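Local coordinates for protein oligoribonuclease (Colwellia psychrerythraea, PDB 6A4D) that probably hydrolyses very short RNA oligonucleotides as an exonuclease, and here holds the nitrophenyl ester of thymidine monophosphate as a substrate analogue, at residues 140-143 against 144-148; 60-63 against 64-67. The protein carries 1 engineered substitution. All coordinates share one frame; numbering follows the deposited sequence.

Contact 1: 140-143 against 144-148; sequences IKEL and AKRWK. With 9RC (5'-O-[(S)-hydroxy(4-nitrophenoxy)phosphoryl]thymidine), chain C.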
loop_
_atom_site.group_PDB
_atom_site.type_symbol
_atom_site.label_atom_id
_atom_site.label_comp_id
_atom_site.label_asym_id
_atom_site.label_seq_id
_atom_site.Cartn_x
_atom_site.Cartn_y
_atom_site.Cartn_z
ATOM N N ILE A 140 -9.795 2.424 -3.612
ATOM C CA ILE A 140 -10.984 2.627 -4.466
ATOM C C ILE A 140 -12.061 3.164 -3.565
ATOM O O ILE A 140 -12.790 4.023 -3.968
ATOM C CB ILE A 140 -11.472 1.336 -5.173
ATOM C CG1 ILE A 140 -10.319 0.785 -6.021
ATOM C CG2 ILE A 140 -12.652 1.644 -6.138
ATOM C CD1 ILE A 140 -10.436 -0.685 -6.141
ATOM N N LYS A 141 -12.094 2.679 -2.332
ATOM C CA LYS A 141 -12.964 3.314 -1.336
ATOM C C LYS A 141 -12.752 4.811 -1.130
ATOM O O LYS A 141 -13.716 5.586 -1.090
ATOM C CB LYS A 141 -12.861 2.591 -0.011
ATOM C CG LYS A 141 -14.069 2.850 0.873
ATOM C CD LYS A 141 -13.671 2.789 2.337
ATOM C CE LYS A 141 -13.051 1.449 2.720
ATOM N NZ LYS A 141 -14.039 0.348 2.661
ATOM N N GLU A 142 -11.498 5.232 -1.057
ATOM C CA GLU A 142 -11.227 6.650 -0.953
ATOM C C GLU A 142 -11.610 7.428 -2.221
ATOM O O GLU A 142 -12.064 8.555 -2.081
ATOM C CB GLU A 142 -9.806 6.901 -0.568
ATOM C CG GLU A 142 -9.452 6.426 0.876
ATOM C CD GLU A 142 -10.147 7.292 1.950
ATOM O OE1 GLU A 142 -10.146 8.523 1.778
ATOM O OE2 GLU A 142 -10.732 6.738 2.928
ATOM N N LEU A 143 -11.441 6.864 -3.428
ATOM C CA LEU A 143 -11.945 7.500 -4.620
ATOM C C LEU A 143 -13.454 7.571 -4.614
ATOM O O LEU A 143 -14.028 8.587 -5.011
ATOM C CB LEU A 143 -11.386 6.904 -5.908
ATOM C CG LEU A 143 -9.840 7.011 -5.976
ATOM C CD1 LEU A 143 -9.221 6.159 -7.044
ATOM C CD2 LEU A 143 -9.321 8.432 -6.131
ATOM N N ALA A 144 -14.117 6.505 -4.168
ATOM C CA ALA A 144 -15.592 6.502 -4.191
ATOM C C ALA A 144 -16.151 7.568 -3.223
ATOM O O ALA A 144 -17.084 8.326 -3.604
ATOM C CB ALA A 144 -16.140 5.151 -3.829
ATOM N N LYS A 145 -15.573 7.643 -1.999
ATOM C CA LYS A 145 -15.887 8.730 -1.068
ATOM C C LYS A 145 -15.980 10.110 -1.700
ATOM O O LYS A 145 -16.894 10.870 -1.436
ATOM C CB LYS A 145 -14.938 8.763 0.110
ATOM C CG LYS A 145 -15.195 7.603 1.050
ATOM C CD LYS A 145 -14.045 7.326 1.983
ATOM C CE LYS A 145 -13.592 8.596 2.658
ATOM N NZ LYS A 145 -12.950 8.242 3.943
ATOM N N ARG A 146 -15.061 10.399 -2.574
ATOM C CA ARG A 146 -14.932 11.717 -3.146
ATOM C C ARG A 146 -15.605 11.874 -4.462
ATOM O O ARG A 146 -16.021 12.946 -4.779
ATOM C CB ARG A 146 -13.451 12.050 -3.358
ATOM C CG ARG A 146 -12.722 12.115 -2.028
ATOM C CD ARG A 146 -11.242 12.442 -2.234
ATOM N NE ARG A 146 -10.569 12.620 -0.934
ATOM C CZ ARG A 146 -10.410 11.677 -0.013
ATOM N NH1 ARG A 146 -10.864 10.441 -0.177
ATOM N NH2 ARG A 146 -9.776 11.975 1.117
ATOM N N TRP A 147 -15.692 10.827 -5.258
ATOM C CA TRP A 147 -16.191 10.979 -6.589
ATOM C C TRP A 147 -17.586 10.389 -6.705
ATOM O O TRP A 147 -18.316 10.784 -7.587
ATOM C CB TRP A 147 -15.283 10.280 -7.633
ATOM C CG TRP A 147 -13.916 10.838 -7.801
ATOM C CD1 TRP A 147 -13.434 11.976 -7.263
ATOM C CD2 TRP A 147 -12.830 10.269 -8.580
ATOM N NE1 TRP A 147 -12.114 12.144 -7.626
ATOM C CE2 TRP A 147 -11.730 11.113 -8.436
ATOM C CE3 TRP A 147 -12.676 9.098 -9.301
ATOM C CZ2 TRP A 147 -10.524 10.867 -9.051
ATOM C CZ3 TRP A 147 -11.482 8.854 -9.947
ATOM C CH2 TRP A 147 -10.407 9.711 -9.796
ATOM N N LYS A 148 -17.985 9.409 -5.915
ATOM C CA LYS A 148 -19.327 8.849 -6.140
ATOM C C LYS A 148 -19.792 8.143 -4.897
ATOM O O LYS A 148 -20.063 6.932 -4.880
ATOM C CB LYS A 148 -19.277 7.919 -7.376
ATOM C CG LYS A 148 -20.612 7.656 -7.986
ATOM C CD LYS A 148 -20.517 6.715 -9.159
ATOM C CE LYS A 148 -21.916 6.471 -9.745
ATOM N NZ LYS A 148 -21.790 5.590 -10.934
HETATM O OAJ 9RC C . -3.375 0.255 9.749
HETATM C CAE 9RC C . -4.240 0.820 10.422
HETATM N NAI 9RC C . -3.900 1.947 11.153
HETATM C CAL 9RC C . -4.868 2.610 11.919
HETATM O OAS 9RC C . -4.512 3.608 12.556
HETATM C CAT 9RC C . -6.191 2.145 11.934
HETATM C CAU 9RC C . -7.195 2.791 12.676
HETATM C CAF 9RC C . -6.498 1.010 11.204
HETATM N NAB 9RC C . -5.498 0.360 10.448
HETATM C CAA 9RC C . -5.778 -0.852 9.674
HETATM O OAC 9RC C . -6.555 -0.573 8.539
HETATM C CAD 9RC C . -6.628 -1.794 10.489
HETATM C CAH 9RC C . -7.067 -2.738 9.443
HETATM O OAK 9RC C . -6.114 -3.767 9.389
HETATM C CAG 9RC C . -7.023 -1.887 8.184
HETATM C CAR 9RC C . -8.426 -1.696 7.710
HETATM O OAQ 9RC C . -8.351 -0.753 6.652
HETATM P PAP 9RC C . -9.687 -0.292 5.950
HETATM O OAO 9RC C . -9.178 0.554 4.685
HETATM O OAN 9RC C . -10.324 0.674 6.874
HETATM O OAM 9RC C . -10.364 -1.686 5.743
HETATM C CAV 9RC C . -11.535 -2.263 5.264
HETATM C CAW 9RC C . -11.652 -3.701 5.266
HETATM C CAY 9RC C . -12.820 -4.354 4.730
HETATM C CBA 9RC C . -13.903 -3.581 4.207
HETATM N NBB 9RC C . -15.084 -4.055 3.655
HETATM O OBD 9RC C . -16.538 -3.412 4.011
HETATM O OBC 9RC C . -15.011 -5.011 2.666
HETATM C CAZ 9RC C . -13.740 -2.193 4.241
HETATM C CAX 9RC C . -12.603 -1.516 4.741
#

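Contact 2: 60-63 against 64-67; sequences NMNP and WCIE. With 9RC (5'-O-[(S)-hydroxy(4-nitrophenoxy)phosphoryl]thymidine), chain D.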
loop_
_atom_site.group_PDB
_atom_site.type_symbol
_atom_site.label_atom_id
_atom_site.label_comp_id
_atom_site.label_asym_id
_atom_site.label_seq_id
_atom_site.Cartn_x
_atom_site.Cartn_y
_atom_site.Cartn_z
ATOM N N ASN A 60 -0.410 -9.774 26.844
ATOM C CA ASN A 60 0.166 -8.412 26.848
ATOM C C ASN A 60 0.132 -7.636 25.519
ATOM O O ASN A 60 0.823 -6.617 25.390
ATOM C CB ASN A 60 1.603 -8.495 27.350
ATOM C CG ASN A 60 1.676 -9.035 28.762
ATOM O OD1 ASN A 60 2.144 -10.146 28.996
ATOM N ND2 ASN A 60 1.165 -8.259 29.710
ATOM N N MET A 61 -0.654 -8.112 24.534
ATOM C CA MET A 61 -0.991 -7.294 23.328
ATOM C C MET A 61 -1.893 -6.077 23.694
ATOM O O MET A 61 -2.437 -6.039 24.789
ATOM C CB MET A 61 -1.636 -8.179 22.243
ATOM C CG MET A 61 -2.961 -8.882 22.558
ATOM S SD MET A 61 -3.244 -10.303 21.469
ATOM C CE MET A 61 -4.687 -11.166 22.090
ATOM N N ASN A 62 -2.054 -5.083 22.822
ATOM C CA ASN A 62 -2.818 -3.871 23.204
ATOM C C ASN A 62 -4.303 -4.144 23.613
ATOM O O ASN A 62 -4.800 -5.280 23.440
ATOM C CB ASN A 62 -2.669 -2.764 22.151
ATOM C CG ASN A 62 -3.451 -3.028 20.869
ATOM O OD1 ASN A 62 -4.448 -3.778 20.840
ATOM N ND2 ASN A 62 -3.023 -2.360 19.800
ATOM N N PRO A 63 -4.994 -3.142 24.232
ATOM C CA PRO A 63 -6.350 -3.470 24.782
ATOM C C PRO A 63 -7.432 -3.754 23.719
ATOM O O PRO A 63 -8.294 -4.634 23.922
ATOM C CB PRO A 63 -6.713 -2.243 25.623
ATOM C CG PRO A 63 -5.411 -1.557 25.903
ATOM C CD PRO A 63 -4.502 -1.839 24.736
ATOM N N TRP A 64 -7.376 -3.017 22.600
ATOM C CA TRP A 64 -8.175 -3.342 21.409
ATOM C C TRP A 64 -8.059 -4.833 21.125
ATOM O O TRP A 64 -9.102 -5.535 21.005
ATOM C CB TRP A 64 -7.698 -2.555 20.197
ATOM C CG TRP A 64 -8.651 -2.628 19.040
ATOM C CD1 TRP A 64 -9.677 -1.761 18.766
ATOM C CD2 TRP A 64 -8.668 -3.607 17.995
ATOM N NE1 TRP A 64 -10.329 -2.137 17.614
ATOM C CE2 TRP A 64 -9.741 -3.271 17.122
ATOM C CE3 TRP A 64 -7.896 -4.740 17.715
ATOM C CZ2 TRP A 64 -10.057 -4.033 15.978
ATOM C CZ3 TRP A 64 -8.214 -5.496 16.576
ATOM C CH2 TRP A 64 -9.284 -5.133 15.722
ATOM N N CYS A 65 -6.801 -5.322 21.084
ATOM C CA CYS A 65 -6.563 -6.687 20.688
ATOM C C CYS A 65 -7.077 -7.701 21.687
ATOM O O CYS A 65 -7.680 -8.697 21.279
ATOM C CB CYS A 65 -5.091 -6.943 20.337
ATOM S SG CYS A 65 -4.495 -6.116 18.840
ATOM N N ILE A 66 -6.846 -7.504 22.991
ATOM C CA ILE A 66 -7.366 -8.517 23.960
ATOM C C ILE A 66 -8.888 -8.466 23.875
ATOM O O ILE A 66 -9.531 -9.506 23.880
ATOM C CB ILE A 66 -6.872 -8.381 25.434
ATOM C CG1 ILE A 66 -7.260 -7.034 26.045
ATOM C CG2 ILE A 66 -5.359 -8.591 25.545
ATOM C CD1 ILE A 66 -6.778 -6.855 27.464
ATOM N N GLU A 67 -9.426 -7.253 23.708
ATOM C CA GLU A 67 -10.863 -7.067 23.509
ATOM C C GLU A 67 -11.325 -7.867 22.269
ATOM O O GLU A 67 -11.886 -8.952 22.461
ATOM C CB GLU A 67 -11.238 -5.572 23.466
ATOM C CG GLU A 67 -12.592 -5.211 24.081
ATOM C CD GLU A 67 -13.787 -5.496 23.183
ATOM O OE1 GLU A 67 -13.625 -5.527 21.944
ATOM O OE2 GLU A 67 -14.905 -5.681 23.716
HETATM O OAJ 9RC D . -4.484 -3.125 17.178
HETATM C CAE 9RC D . -5.376 -2.767 16.411
HETATM N NAI 9RC D . -6.263 -1.770 16.829
HETATM C CAL 9RC D . -7.285 -1.328 16.010
HETATM O OAS 9RC D . -8.054 -0.477 16.440
HETATM C CAT 9RC D . -7.438 -1.862 14.739
HETATM C CAU 9RC D . -8.478 -1.419 13.902
HETATM C CAF 9RC D . -6.535 -2.833 14.336
HETATM N NAB 9RC D . -5.491 -3.290 15.175
HETATM C CAA 9RC D . -4.513 -4.349 14.731
HETATM O OAC 9RC D . -4.559 -4.489 13.307
HETATM C CAD 9RC D . -4.835 -5.723 15.279
HETATM C CAH 9RC D . -5.605 -6.342 14.152
HETATM O OAK 9RC D . -5.499 -7.753 14.115
HETATM C CAG 9RC D . -4.893 -5.835 12.975
HETATM C CAR 9RC D . -5.791 -5.966 11.690
HETATM O OAQ 9RC D . -6.995 -5.123 11.698
HETATM P PAP 9RC D . -8.514 -5.747 11.434
HETATM O OAO 9RC D . -8.690 -6.240 10.031
HETATM O OAN 9RC D . -8.591 -6.917 12.516
HETATM O OAM 9RC D . -9.668 -4.740 11.915
HETATM C CAV 9RC D . -10.524 -3.983 11.163
HETATM C CAW 9RC D . -11.031 -2.860 11.825
HETATM C CAY 9RC D . -11.921 -2.006 11.191
HETATM C CBA 9RC D . -12.307 -2.272 9.875
HETATM N NBB 9RC D . -13.167 -1.432 9.303
HETATM O OBD 9RC D . -12.663 -0.388 8.370
HETATM O OBC 9RC D . -14.614 -1.553 9.692
HETATM C CAZ 9RC D . -11.815 -3.402 9.191
HETATM C CAX 9RC D . -10.923 -4.263 9.834
#

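Contact 1: 140-143 against 144-148
E142 faces K145 and R146 across one turn of helix 137-147, and the three form a salt-bridge network with i to i+3 and i to i+4 spacing in this exonuclease of the RNase H clan. R146 can be followed outward. Its CB lies near the carbonyl oxygens of E142 and L143; with CG anti to the carbonyl carbon (chi1 -64°), CG passes 3.6 Å from E142 O, and the chain runs straight on to NE, which bonds to S9 O of the second subunit. Beyond CZ, NH1 works twice: it donates to E142 OE1 at 2.8 Å, almost straight at 170°, and to E142 O at 2.9 Å, reaching that oxygen from above its carbonyl plane. Both acceptors lie in the guanidinium plane, whereas the carboxylate plane is turned 60° from it. An arginine suits this place because its several N-H groups can serve its own helix and the neighbouring subunit together.

The other carboxylate oxygen, E142 OE2, takes K145 NZ at 2.9 Å on its syn side and also pairs with R133 of the second subunit. A buried glutamate thus meets three cationic groups, which would be expected to stabilise its negative charge. Further round the helix, L143 CD2 sits over one face of the W147 six-membered ring, 4.1 Å from its centroid, a CH-pi contact. W147 N closes the turn on L143 O at 2.8 Å, while its NE1 bonds to S38 O of the second subunit. K141 points elsewhere, toward bound ligand: its NZ forms a salt bridge with E173 and comes within 3.0 Å of CAZ on the nitrophenyl ring of 9RC.

Contact 2: 60-63 against 64-67
The indole of W64 and the amide of N62 are the two flat groups here, both turned to the bound thymidine; N62 OD1 lies 3.5 Å from W64 CB, without a bond. One face of the indole is overlain by the base, whose carbonyl carbon CAL lies 3.2 Å above the ring plane and over its centre. The ring of H68 also meets the indole, the planes about 30° apart. The indole reaches the base because its CG is anti to the backbone nitrogen (chi1 -168°). A broad, flat tryptophan suits a site that must receive a flat base, and an alanine here would probably leave that face of the thymine without its cover and the base freer to tilt.

The N62 amide divides its work between the helix and the ligand. OD1 accepts from C65 N at 2.8 Å, making N62 the N-cap of helix 63-72, and ND2 donates to base oxygen OAJ at 3.1 Å and 166°. P63 fits the first turn, as its missing N-H costs no helical bond there, while its carbonyl oxygen receives E67 N at 2.9 Å. M61, just before the cap, lays CG 3.8 Å from I66 CG2, the pairing known as a hydrophobic staple; the same CG also packs on C65 CB at 3.6 Å.

One amide thus serves both cap and ligand: the bond to C65 N probably helps to fix its rotation, which leaves ND2 directed at OAJ, an arrangement that suits an acceptor at that position.

Contact 2 comes first along the chain, at the start of helix 63-72, and contact 1 follows in the last turns of helix 137-147, just after the edge strand 134-136 of the mixed five-stranded sheet. Their centres are about 32 Å apart and their nearest atoms about 15 Å, within the one exonuclease fold. Each borders a different bound copy of the ligand: the pocket of contact 2 also uses E17, M18 and K157, while that of contact 1 uses S111 and S138. Contact 2 touches no other protein chain; one chain thus appears able to hold ligand at separate places, one at the subunit interface, where Y132 and R133 of the second subunit also bond to it.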